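Local coordinates for N-terminal cyanobactin protease (Planktothrix agardhii NIES-596, PDB 4H6W), which probably acts as a subtilisin-like serine endopeptidase in prenylagaramide maturation, this chain being the N-terminal protease domain of a longer cyanobactin-processing protein, at residues G65-S70 with G216-S221; R109-A114 with E140-L145; L240-K243 with K247-P250. All coordinates share one frame; numbering follows the deposited sequence.

Contact 1: G65-S70 with G216-S221; sequences GTHVAS and GTIRLS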
ATOM      1  N   GLY A  65     -10.417   0.616  -7.811  1.00 33.01           N
ATOM      2  CA  GLY A  65      -9.981  -0.699  -7.350  1.00 32.76           C
ATOM      3  C   GLY A  65      -9.155  -1.435  -8.386  1.00 33.86           C
ATOM      4  O   GLY A  65      -8.180  -2.108  -8.048  1.00 34.69           O
ATOM      5  N   THR A  66      -9.548  -1.311  -9.648  1.00 33.38           N
ATOM      6  CA  THR A  66      -8.804  -1.926 -10.743  1.00 34.30           C
ATOM      7  C   THR A  66      -7.429  -1.274 -10.858  1.00 32.56           C
ATOM      8  O   THR A  66      -6.417  -1.966 -10.984  1.00 32.28           O
ATOM      9  CB  THR A  66      -9.572  -1.828 -12.085  1.00 34.43           C
ATOM     10  OG1 THR A  66     -10.865  -2.423 -11.922  1.00 36.06           O
ATOM     11  CG2 THR A  66      -8.818  -2.539 -13.214  1.00 32.11           C
ATOM     12  N   HIS A  67      -7.399   0.054 -10.793  1.00 30.13           N
ATOM     13  CA  HIS A  67      -6.151   0.798 -10.895  1.00 30.10           C
ATOM     14  C   HIS A  67      -5.192   0.372  -9.778  1.00 29.46           C
ATOM     15  O   HIS A  67      -4.078  -0.095 -10.049  1.00 29.10           O
ATOM     16  CB  HIS A  67      -6.432   2.291 -10.834  1.00 31.21           C
ATOM     17  CG  HIS A  67      -5.291   3.143 -11.282  1.00 33.39           C
ATOM     18  ND1 HIS A  67      -4.234   3.462 -10.458  1.00 34.93           N
ATOM     19  CD2 HIS A  67      -5.046   3.755 -12.464  1.00 34.01           C
ATOM     20  CE1 HIS A  67      -3.378   4.223 -11.116  1.00 35.12           C
ATOM     21  NE2 HIS A  67      -3.851   4.422 -12.334  1.00 35.77           N
ATOM     22  N   VAL A  68      -5.655   0.503  -8.533  1.00 27.15           N
ATOM     23  CA  VAL A  68      -4.895   0.088  -7.357  1.00 25.85           C
ATOM     24  C   VAL A  68      -4.364  -1.347  -7.430  1.00 25.43           C
ATOM     25  O   VAL A  68      -3.170  -1.570  -7.213  1.00 25.15           O
ATOM     26  CB  VAL A  68      -5.721   0.260  -6.063  1.00 25.88           C
ATOM     27  CG1 VAL A  68      -5.079  -0.502  -4.912  1.00 23.76           C
ATOM     28  CG2 VAL A  68      -5.867   1.736  -5.732  1.00 25.72           C
ATOM     29  N   ALA A  69      -5.232  -2.314  -7.722  1.00 23.74           N
ATOM     30  CA  ALA A  69      -4.772  -3.689  -7.851  1.00 24.12           C
ATOM     31  C   ALA A  69      -3.733  -3.851  -8.972  1.00 25.99           C
ATOM     32  O   ALA A  69      -2.805  -4.664  -8.861  1.00 27.66           O
ATOM     33  CB  ALA A  69      -5.933  -4.638  -8.056  1.00 22.05           C
ATOM     34  N   SER A  70      -3.881  -3.089 -10.049  1.00 26.12           N
ATOM     35  CA  SER A  70      -2.994  -3.280 -11.181  1.00 27.19           C
ATOM     36  C   SER A  70      -1.605  -2.787 -10.837  1.00 28.45           C
ATOM     37  O   SER A  70      -0.628  -3.409 -11.256  1.00 29.60           O
ATOM     38  CB  SER A  70      -3.527  -2.642 -12.463  1.00 25.97           C
ATOM     39  OG  SER A  70      -3.410  -1.244 -12.426  1.00 28.16           O
ATOM     40  N   GLY A 216      -8.300   0.029 -20.890  1.00 41.59           N
ATOM     41  CA  GLY A 216      -7.208   0.970 -21.132  1.00 42.88           C
ATOM     42  C   GLY A 216      -6.255   1.041 -19.946  1.00 43.32           C
ATOM     43  O   GLY A 216      -6.276   0.179 -19.050  1.00 43.45           O
ATOM     44  N   THR A 217      -5.404   2.064 -19.943  1.00 40.91           N
ATOM     45  CA  THR A 217      -4.669   2.457 -18.740  1.00 36.80           C
ATOM     46  C   THR A 217      -4.829   3.949 -18.551  1.00 36.78           C
ATOM     47  O   THR A 217      -5.071   4.688 -19.502  1.00 34.94           O
ATOM     48  CB  THR A 217      -3.174   2.154 -18.813  1.00 35.25           C
ATOM     49  OG1 THR A 217      -2.599   2.914 -19.877  1.00 35.85           O
ATOM     50  CG2 THR A 217      -2.919   0.681 -19.030  1.00 35.31           C
ATOM     51  N   ILE A 218      -4.694   4.392 -17.313  1.00 38.65           N
ATOM     52  CA  ILE A 218      -4.853   5.799 -17.007  1.00 37.93           C
ATOM     53  C   ILE A 218      -3.808   6.158 -15.958  1.00 37.91           C
ATOM     54  O   ILE A 218      -3.404   5.304 -15.152  1.00 39.25           O
ATOM     55  CB  ILE A 218      -6.320   6.101 -16.591  1.00 39.96           C
ATOM     56  CG1 ILE A 218      -6.620   7.600 -16.648  1.00 43.75           C
ATOM     57  CG2 ILE A 218      -6.685   5.477 -15.246  1.00 38.46           C
ATOM     58  CD1 ILE A 218      -8.098   7.932 -16.780  1.00 43.05           C
ATOM     59  N   ARG A 219      -3.315   7.388 -16.022  1.00 35.68           N
ATOM     60  CA  ARG A 219      -2.426   7.912 -14.991  1.00 34.61           C
ATOM     61  C   ARG A 219      -3.295   8.681 -14.008  1.00 33.42           C
ATOM     62  O   ARG A 219      -4.089   9.521 -14.424  1.00 31.82           O
ATOM     63  CB  ARG A 219      -1.349   8.828 -15.588  1.00 35.19           C
ATOM     64  CG  ARG A 219      -0.430   8.131 -16.580  1.00 36.54           C
ATOM     65  CD  ARG A 219       0.948   8.777 -16.706  1.00 37.77           C
ATOM     66  NE  ARG A 219       1.833   7.872 -17.451  1.00 41.70           N
ATOM     67  CZ  ARG A 219       2.798   7.117 -16.919  1.00 41.39           C
ATOM     68  NH1 ARG A 219       3.066   7.159 -15.616  1.00 40.69           N
ATOM     69  NH2 ARG A 219       3.509   6.315 -17.702  1.00 41.95           N
ATOM     70  N   LEU A 220      -3.158   8.372 -12.717  1.00 32.54           N
ATOM     71  CA  LEU A 220      -3.917   9.045 -11.647  1.00 32.20           C
ATOM     72  C   LEU A 220      -3.001   9.516 -10.514  1.00 32.27           C
ATOM     73  O   LEU A 220      -1.917   8.959 -10.308  1.00 33.25           O
ATOM     74  CB  LEU A 220      -4.999   8.117 -11.072  1.00 31.33           C
ATOM     75  CG  LEU A 220      -6.104   7.589 -11.990  1.00 32.39           C
ATOM     76  CD1 LEU A 220      -6.909   6.500 -11.299  1.00 30.15           C
ATOM     77  CD2 LEU A 220      -7.022   8.710 -12.474  1.00 32.71           C
ATOM     78  N   SER A 221      -3.450  10.527  -9.771  1.00 32.08           N
ATOM     79  CA  SER A 221      -2.691  11.060  -8.646  1.00 32.04           C
ATOM     80  C   SER A 221      -3.452  10.929  -7.331  1.00 31.89           C
ATOM     81  O   SER A 221      -4.669  11.074  -7.301  1.00 32.94           O
ATOM     82  CB  SER A 221      -2.326  12.522  -8.896  1.00 32.22           C
ATOM     83  OG  SER A 221      -1.332  12.643  -9.902  1.00 33.67           O
TER
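His67 on helix 63-73 faces Ile218 on strand 217-220, and their CA atoms, 8.0 Å apart, are the nearest pair across the two segments, so one imidazole has to span the gap. With CG anti to the backbone N (chi1 -165°), the ring is carried out from the helix toward the strand. Its NE2 donates to Ile218 O at 3.0 Å. The bond is bent, with 142° at the hydrogen; the acceptor lies in the ring plane, at the edge, whereas the donor stands 39° out of the carbonyl plane. Over one ring face comes Leu220 CD1, 3.7 Å from the His67 ring centroid, a CH-pi contact offset toward the rim. Ile218 CG2 touches His67 CD2 at 3.7 Å. Phe225 meets the same imidazole with its ring nearly perpendicular, and Leu220 also rests on Phe225. With an alanine here, Ile218 O would probably lose its donor from the helix and the Leu220 methyl the ring beneath it. Strand 217-220 pairs antiparallel with strand 208-211, and Ser70 OG, which donates to His67 O, also bonds Ala211 N, so both strands of this hairpin are tied to the helix. The His67 side chain lies about 6 Å from that of His64, which is consistent with His67 linking the hairpin to the helix that carries this predicted charge-relay residue, though His67 is not itself part of the triad.

Contact 2: R109-A114 with E140-L145; sequences RAIEQA and EKAIQL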
ATOM      1  N   ARG A 109     -14.524  -5.852   8.994  1.00 35.23           N
ATOM      2  CA  ARG A 109     -14.928  -7.187   8.559  1.00 37.60           C
ATOM      3  C   ARG A 109     -14.024  -7.670   7.434  1.00 37.05           C
ATOM      4  O   ARG A 109     -13.611  -8.829   7.416  1.00 38.56           O
ATOM      5  CB  ARG A 109     -16.384  -7.216   8.088  1.00 44.09           C
ATOM      6  CG  ARG A 109     -17.430  -7.164   9.190  1.00 51.17           C
ATOM      7  CD  ARG A 109     -18.658  -7.948   8.765  1.00 60.32           C
ATOM      8  NE  ARG A 109     -19.846  -7.589   9.534  1.00 68.59           N
ATOM      9  CZ  ARG A 109     -20.697  -6.617   9.203  1.00 74.09           C
ATOM     10  NH1 ARG A 109     -20.498  -5.883   8.110  1.00 73.64           N
ATOM     11  NH2 ARG A 109     -21.753  -6.377   9.973  1.00 78.74           N
ATOM     12  N   ALA A 110     -13.705  -6.773   6.502  1.00 33.57           N
ATOM     13  CA  ALA A 110     -12.853  -7.123   5.386  1.00 31.17           C
ATOM     14  C   ALA A 110     -11.451  -7.480   5.894  1.00 31.78           C
ATOM     15  O   ALA A 110     -10.880  -8.503   5.488  1.00 30.68           O
ATOM     16  CB  ALA A 110     -12.817  -6.001   4.366  1.00 28.05           C
ATOM     17  N   ILE A 111     -10.914  -6.670   6.806  1.00 31.03           N
ATOM     18  CA  ILE A 111      -9.596  -6.968   7.379  1.00 33.35           C
ATOM     19  C   ILE A 111      -9.627  -8.353   8.025  1.00 34.04           C
ATOM     20  O   ILE A 111      -8.770  -9.189   7.743  1.00 32.56           O
ATOM     21  CB  ILE A 111      -9.126  -5.899   8.392  1.00 32.95           C
ATOM     22  CG1 ILE A 111      -8.971  -4.552   7.708  1.00 33.45           C
ATOM     23  CG2 ILE A 111      -7.791  -6.288   9.014  1.00 34.26           C
ATOM     24  CD1 ILE A 111      -8.941  -3.390   8.665  1.00 33.76           C
ATOM     25  N   GLU A 112     -10.643  -8.597   8.854  1.00 37.49           N
ATOM     26  CA  GLU A 112     -10.803  -9.890   9.511  1.00 39.48           C
ATOM     27  C   GLU A 112     -10.787 -11.031   8.492  1.00 36.98           C
ATOM     28  O   GLU A 112     -10.148 -12.064   8.703  1.00 36.22           O
ATOM     29  CB  GLU A 112     -12.075  -9.931  10.358  1.00 42.54           C
ATOM     30  CG  GLU A 112     -12.255 -11.241  11.134  1.00 48.87           C
ATOM     31  CD  GLU A 112     -13.551 -11.289  11.937  1.00 51.75           C
ATOM     32  OE1 GLU A 112     -14.642 -11.250  11.319  1.00 52.22           O
ATOM     33  OE2 GLU A 112     -13.479 -11.371  13.185  1.00 52.05           O
ATOM     34  N   GLN A 113     -11.476 -10.827   7.381  1.00 36.51           N
ATOM     35  CA  GLN A 113     -11.552 -11.850   6.352  1.00 38.48           C
ATOM     36  C   GLN A 113     -10.205 -12.030   5.644  1.00 38.46           C
ATOM     37  O   GLN A 113      -9.775 -13.172   5.396  1.00 38.06           O
ATOM     38  CB  GLN A 113     -12.662 -11.538   5.356  1.00 38.71           C
ATOM     39  CG  GLN A 113     -13.056 -12.747   4.535  1.00 42.81           C
ATOM     40  CD  GLN A 113     -14.189 -12.461   3.570  1.00 45.42           C
ATOM     41  OE1 GLN A 113     -14.503 -11.296   3.291  1.00 45.35           O
ATOM     42  NE2 GLN A 113     -14.815 -13.530   3.048  1.00 44.03           N
ATOM     43  N   ALA A 114      -9.538 -10.910   5.351  1.00 36.51           N
ATOM     44  CA  ALA A 114      -8.205 -10.935   4.747  1.00 34.57           C
ATOM     45  C   ALA A 114      -7.242 -11.734   5.616  1.00 34.17           C
ATOM     46  O   ALA A 114      -6.482 -12.562   5.110  1.00 34.53           O
ATOM     47  CB  ALA A 114      -7.682  -9.526   4.526  1.00 33.23           C
ATOM     48  N   GLU A 140     -10.412  -1.012  15.629  1.00 37.61           N
ATOM     49  CA  GLU A 140      -9.254  -1.152  16.522  1.00 39.46           C
ATOM     50  C   GLU A 140      -8.876  -2.619  16.761  1.00 38.71           C
ATOM     51  O   GLU A 140      -7.698  -2.957  16.744  1.00 36.32           O
ATOM     52  CB  GLU A 140      -9.499  -0.450  17.851  1.00 41.78           C
ATOM     53  CG  GLU A 140      -9.687   1.054  17.744  1.00 46.94           C
ATOM     54  CD  GLU A 140      -9.908   1.705  19.104  1.00 54.04           C
ATOM     55  OE1 GLU A 140     -10.648   1.131  19.942  1.00 55.60           O
ATOM     56  OE2 GLU A 140      -9.341   2.794  19.341  1.00 54.43           O
ATOM     57  N   LYS A 141      -9.894  -3.462  16.964  1.00 38.62           N
ATOM     58  CA  LYS A 141      -9.753  -4.910  17.115  1.00 37.91           C
ATOM     59  C   LYS A 141      -9.244  -5.609  15.857  1.00 35.57           C
ATOM     60  O   LYS A 141      -8.518  -6.598  15.945  1.00 34.81           O
ATOM     61  CB  LYS A 141     -11.093  -5.542  17.524  1.00 43.67           C
ATOM     62  CG  LYS A 141     -11.582  -5.159  18.915  1.00 47.89           C
ATOM     63  CD  LYS A 141     -12.449  -6.251  19.515  1.00 53.37           C
ATOM     64  CE  LYS A 141     -13.236  -5.741  20.715  1.00 58.57           C
ATOM     65  NZ  LYS A 141     -12.457  -5.751  21.986  1.00 61.94           N
ATOM     66  N   ALA A 142      -9.654  -5.120  14.692  1.00 33.15           N
ATOM     67  CA  ALA A 142      -9.150  -5.638  13.413  1.00 32.16           C
ATOM     68  C   ALA A 142      -7.631  -5.431  13.296  1.00 30.97           C
ATOM     69  O   ALA A 142      -6.902  -6.339  12.895  1.00 29.62           O
ATOM     70  CB  ALA A 142      -9.880  -4.981  12.245  1.00 30.93           C
ATOM     71  N   ILE A 143      -7.167  -4.239  13.675  1.00 30.72           N
ATOM     72  CA  ILE A 143      -5.747  -3.917  13.703  1.00 32.08           C
ATOM     73  C   ILE A 143      -5.031  -4.763  14.770  1.00 35.17           C
ATOM     74  O   ILE A 143      -3.889  -5.205  14.574  1.00 37.49           O
ATOM     75  CB  ILE A 143      -5.528  -2.409  13.970  1.00 32.35           C
ATOM     76  CG1 ILE A 143      -6.338  -1.535  12.988  1.00 31.98           C
ATOM     77  CG2 ILE A 143      -4.042  -2.059  13.972  1.00 31.02           C
ATOM     78  CD1 ILE A 143      -6.073  -1.806  11.512  1.00 34.79           C
ATOM     79  N   GLN A 144      -5.705  -4.992  15.895  1.00 35.21           N
ATOM     80  CA  GLN A 144      -5.194  -5.895  16.923  1.00 37.39           C
ATOM     81  C   GLN A 144      -5.033  -7.319  16.408  1.00 34.67           C
ATOM     82  O   GLN A 144      -4.042  -7.981  16.714  1.00 34.32           O
ATOM     83  CB  GLN A 144      -6.102  -5.892  18.147  1.00 40.44           C
ATOM     84  CG  GLN A 144      -5.967  -4.631  18.983  1.00 45.68           C
ATOM     85  CD  GLN A 144      -6.945  -4.582  20.148  1.00 48.21           C
ATOM     86  OE1 GLN A 144      -7.516  -5.601  20.556  1.00 48.77           O
ATOM     87  NE2 GLN A 144      -7.136  -3.389  20.693  1.00 47.70           N
ATOM     88  N   LEU A 145      -6.010  -7.781  15.629  1.00 33.05           N
ATOM     89  CA  LEU A 145      -5.948  -9.095  15.005  1.00 31.87           C
ATOM     90  C   LEU A 145      -4.701  -9.217  14.121  1.00 31.93           C
ATOM     91  O   LEU A 145      -4.000 -10.234  14.168  1.00 30.64           O
ATOM     92  CB  LEU A 145      -7.217  -9.375  14.193  1.00 31.61           C
ATOM     93  CG  LEU A 145      -7.342 -10.773  13.570  1.00 32.83           C
ATOM     94  CD1 LEU A 145      -7.674 -11.806  14.636  1.00 33.08           C
ATOM     95  CD2 LEU A 145      -8.379 -10.800  12.466  1.00 31.84           C
TER
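Ile111 lies against Ala142, its CD1 4.0 Å from Ala142 CB. The CB of Ile111 is equally near that methyl, and Ile111 CG2 sits 4.0 Å from Ala142 O, so the whole base of the isoleucine, and not only its end, bears on the alanine. The torsion explains this: with CG1 beside the backbone N and anti to the carbonyl carbon (chi1 -62°), both branches face the partner helix. CD1 also reaches Ile143 CD1 at 4.3 Å; the CB of Ile143 points away from helix 104-116, and the end of its side chain bends back. Nearer the solvent, Leu145 CD2 comes to 3.9 Å from Glu112 CA and 4.1 Å from Glu112 CG. These two side chains cross at a slant, the extended glutamate running past the leucine methyl with its aliphatic part while the exposed carboxylate continues outward. Aliphatic carbons carry the contact, Ala142 O being the polar atom that Ile111 CG2 touches, and none of these pairs is a hydrogen bond. The axes, 9.1 Å apart at closest and inclined by 15°, are nearly parallel. This is the side-by-side packing of helices in the parallel alpha/beta core of a subtilase: helix 104-116 leads to strand 121-124, and helix 137-148 joins that strand to strand 152-156, a beta-alpha-beta crossover. The sheet forms the floor, where Ile111 touches Leu28 on strand 24-28 and Leu153 on strand 152-156, the latter shared with Ile143, while Ala110 and Ala114 settle on Leu28 and Ala26. Within helix 137-148, Leu139 and Cys146 complete the surroundings of Ile111.

Contact 3: L240-K243 with K247-P250; sequences LQIK and KPDP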
ATOM      1  N   LEU A 240      11.868 -11.767  -0.735  1.00 34.50           N
ATOM      2  CA  LEU A 240      13.319 -11.741  -0.640  1.00 35.07           C
ATOM      3  C   LEU A 240      13.824 -12.482   0.616  1.00 37.52           C
ATOM      4  O   LEU A 240      14.842 -13.190   0.569  1.00 40.90           O
ATOM      5  CB  LEU A 240      13.805 -10.296  -0.677  1.00 33.09           C
ATOM      6  CG  LEU A 240      15.310 -10.051  -0.567  1.00 34.16           C
ATOM      7  CD1 LEU A 240      16.033 -10.608  -1.786  1.00 33.01           C
ATOM      8  CD2 LEU A 240      15.600  -8.564  -0.404  1.00 31.75           C
ATOM      9  N   GLN A 241      13.095 -12.345   1.719  1.00 37.14           N
ATOM     10  CA  GLN A 241      13.384 -13.115   2.932  1.00 38.90           C
ATOM     11  C   GLN A 241      13.254 -14.622   2.692  1.00 40.05           C
ATOM     12  O   GLN A 241      14.101 -15.400   3.156  1.00 39.96           O
ATOM     13  CB  GLN A 241      12.477 -12.691   4.091  1.00 37.70           C
ATOM     14  CG  GLN A 241      12.654 -11.251   4.553  1.00 39.98           C
ATOM     15  CD  GLN A 241      11.852 -10.946   5.815  1.00 42.55           C
ATOM     16  OE1 GLN A 241      10.625 -11.044   5.819  1.00 44.50           O
ATOM     17  NE2 GLN A 241      12.544 -10.590   6.894  1.00 41.19           N
ATOM     18  N   ILE A 242      12.195 -15.036   1.987  1.00 40.08           N
ATOM     19  CA  ILE A 242      12.020 -16.454   1.638  1.00 41.98           C
ATOM     20  C   ILE A 242      13.215 -16.905   0.798  1.00 42.23           C
ATOM     21  O   ILE A 242      13.848 -17.917   1.095  1.00 41.83           O
ATOM     22  CB  ILE A 242      10.733 -16.749   0.830  1.00 41.72           C
ATOM     23  CG1 ILE A 242       9.507 -16.002   1.387  1.00 42.24           C
ATOM     24  CG2 ILE A 242      10.512 -18.252   0.724  1.00 40.24           C
ATOM     25  CD1 ILE A 242       8.512 -16.819   2.179  1.00 41.62           C
ATOM     26  N   LYS A 243      13.534 -16.126  -0.233  1.00 43.15           N
ATOM     27  CA  LYS A 243      14.662 -16.428  -1.115  1.00 45.77           C
ATOM     28  C   LYS A 243      15.948 -16.696  -0.324  1.00 47.55           C
ATOM     29  O   LYS A 243      16.761 -17.551  -0.702  1.00 45.88           O
ATOM     30  CB  LYS A 243      14.878 -15.290  -2.106  1.00 45.08           C
ATOM     31  CG  LYS A 243      15.808 -15.615  -3.258  1.00 46.07           C
ATOM     32  CD  LYS A 243      16.162 -14.333  -3.999  1.00 50.15           C
ATOM     33  CE  LYS A 243      17.049 -14.595  -5.203  1.00 49.46           C
ATOM     34  NZ  LYS A 243      16.284 -15.333  -6.231  1.00 53.18           N
ATOM     35  N   LYS A 247      12.615 -16.379   7.633  1.00 50.70           N
ATOM     36  CA  LYS A 247      11.143 -16.356   7.757  1.00 50.90           C
ATOM     37  C   LYS A 247      10.567 -14.998   7.309  1.00 46.14           C
ATOM     38  O   LYS A 247      11.062 -13.945   7.714  1.00 46.98           O
ATOM     39  CB  LYS A 247      10.677 -16.723   9.170  1.00 55.01           C
ATOM     40  CG  LYS A 247      11.749 -16.580  10.242  1.00 68.58           C
ATOM     41  CD  LYS A 247      11.194 -16.721  11.660  1.00 76.37           C
ATOM     42  CE  LYS A 247      12.290 -16.502  12.702  1.00 84.48           C
ATOM     43  NZ  LYS A 247      11.843 -15.658  13.856  1.00 58.13           N
ATOM     44  N   PRO A 248       9.544 -15.016   6.442  1.00 41.17           N
ATOM     45  CA  PRO A 248       8.934 -13.745   6.068  1.00 39.14           C
ATOM     46  C   PRO A 248       8.334 -13.089   7.314  1.00 38.44           C
ATOM     47  O   PRO A 248       7.540 -13.714   8.006  1.00 40.02           O
ATOM     48  CB  PRO A 248       7.840 -14.158   5.066  1.00 38.34           C
ATOM     49  CG  PRO A 248       7.549 -15.593   5.368  1.00 39.55           C
ATOM     50  CD  PRO A 248       8.849 -16.174   5.843  1.00 40.76           C
ATOM     51  N   ASP A 249       8.738 -11.860   7.622  1.00 37.87           N
ATOM     52  CA  ASP A 249       8.269 -11.177   8.827  1.00 34.27           C
ATOM     53  C   ASP A 249       7.744  -9.759   8.534  1.00 33.79           C
ATOM     54  O   ASP A 249       8.522  -8.793   8.513  1.00 33.87           O
ATOM     55  CB  ASP A 249       9.392 -11.138   9.854  1.00 37.32           C
ATOM     56  CG  ASP A 249       8.910 -10.773  11.260  1.00 41.55           C
ATOM     57  OD1 ASP A 249       7.848 -10.112  11.426  1.00 43.52           O
ATOM     58  OD2 ASP A 249       9.627 -11.143  12.211  1.00 42.90           O
ATOM     59  N   PRO A 250       6.416  -9.622   8.314  1.00 31.86           N
ATOM     60  CA  PRO A 250       5.855  -8.324   7.885  1.00 32.08           C
ATOM     61  C   PRO A 250       6.023  -7.180   8.882  1.00 32.74           C
ATOM     62  O   PRO A 250       6.114  -6.021   8.468  1.00 36.16           O
ATOM     63  CB  PRO A 250       4.377  -8.636   7.656  1.00 29.87           C
ATOM     64  CG  PRO A 250       4.364 -10.101   7.372  1.00 30.21           C
ATOM     65  CD  PRO A 250       5.392 -10.676   8.299  1.00 30.04           C
TER
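The carboxamide of Gln241 has Lys247 O over one face, 3.6 Å from its CD, while its OE1 is bonded by the backbone N of Asp249. That bond is short, with Asp249 N 2.7 Å from Gln241 OE1, and fairly straight, 163° at the hydrogen; the donor is tilted 25° from the carbonyl plane, toward the face that Lys247 O covers. Pro248 CA presses in at 3.2 Å from the same OE1. Gln241 CG stands beside the backbone N, anti to the carbonyl carbon (chi1 -63°), and the chain then extends, which brings OE1 across to Asp249 N in the loop. The carboxylate of Asp249 turns elsewhere: OD1 bonds Asn150 ND2, and the residue is the N-cap of helix 250-259, its side chain capping a backbone N in the first turn. Alongside, Ile242 CD1 meets Pro248 CG at 3.5 Å, a close apolar contact, with chi2 of the isoleucine departing from a staggered position. The arrangement is a short turn between two consecutive helices, 223-243 and 250-259, in which the last turn of the first grips the returning chain, three residues later, just before the second starts. Pro248 and Pro250 both touch Leu238 one turn back, and Ile23 also lies against Pro248. Leu289 of helix 282-289 lies against Gln241, while Leu240 packs on Ile286 of that helix and on Leu13 of helix 10-16.

How the contacts relate
Along the chain, contact 2 lies within the loop closed by contact 1, and contact 3 follows both. None touch. The centres of contact 1 and contact 2 are 26 Å apart. Between contact 1 and contact 3, on opposite sides of the chain's centre, the centres are 28 Å apart. Those of contact 2 and contact 3 are 22 Å apart. All belong to one subtilase domain. Strand 217-220 of contact 1 leads into helix 223-243, which runs from the predicted charge-relay residue Ser224, near contact 1, to contact 3 at its far end. Asn150, just past helix 137-148 of contact 2, bonds Asp249 and so links that helix's end to the loop of contact 3.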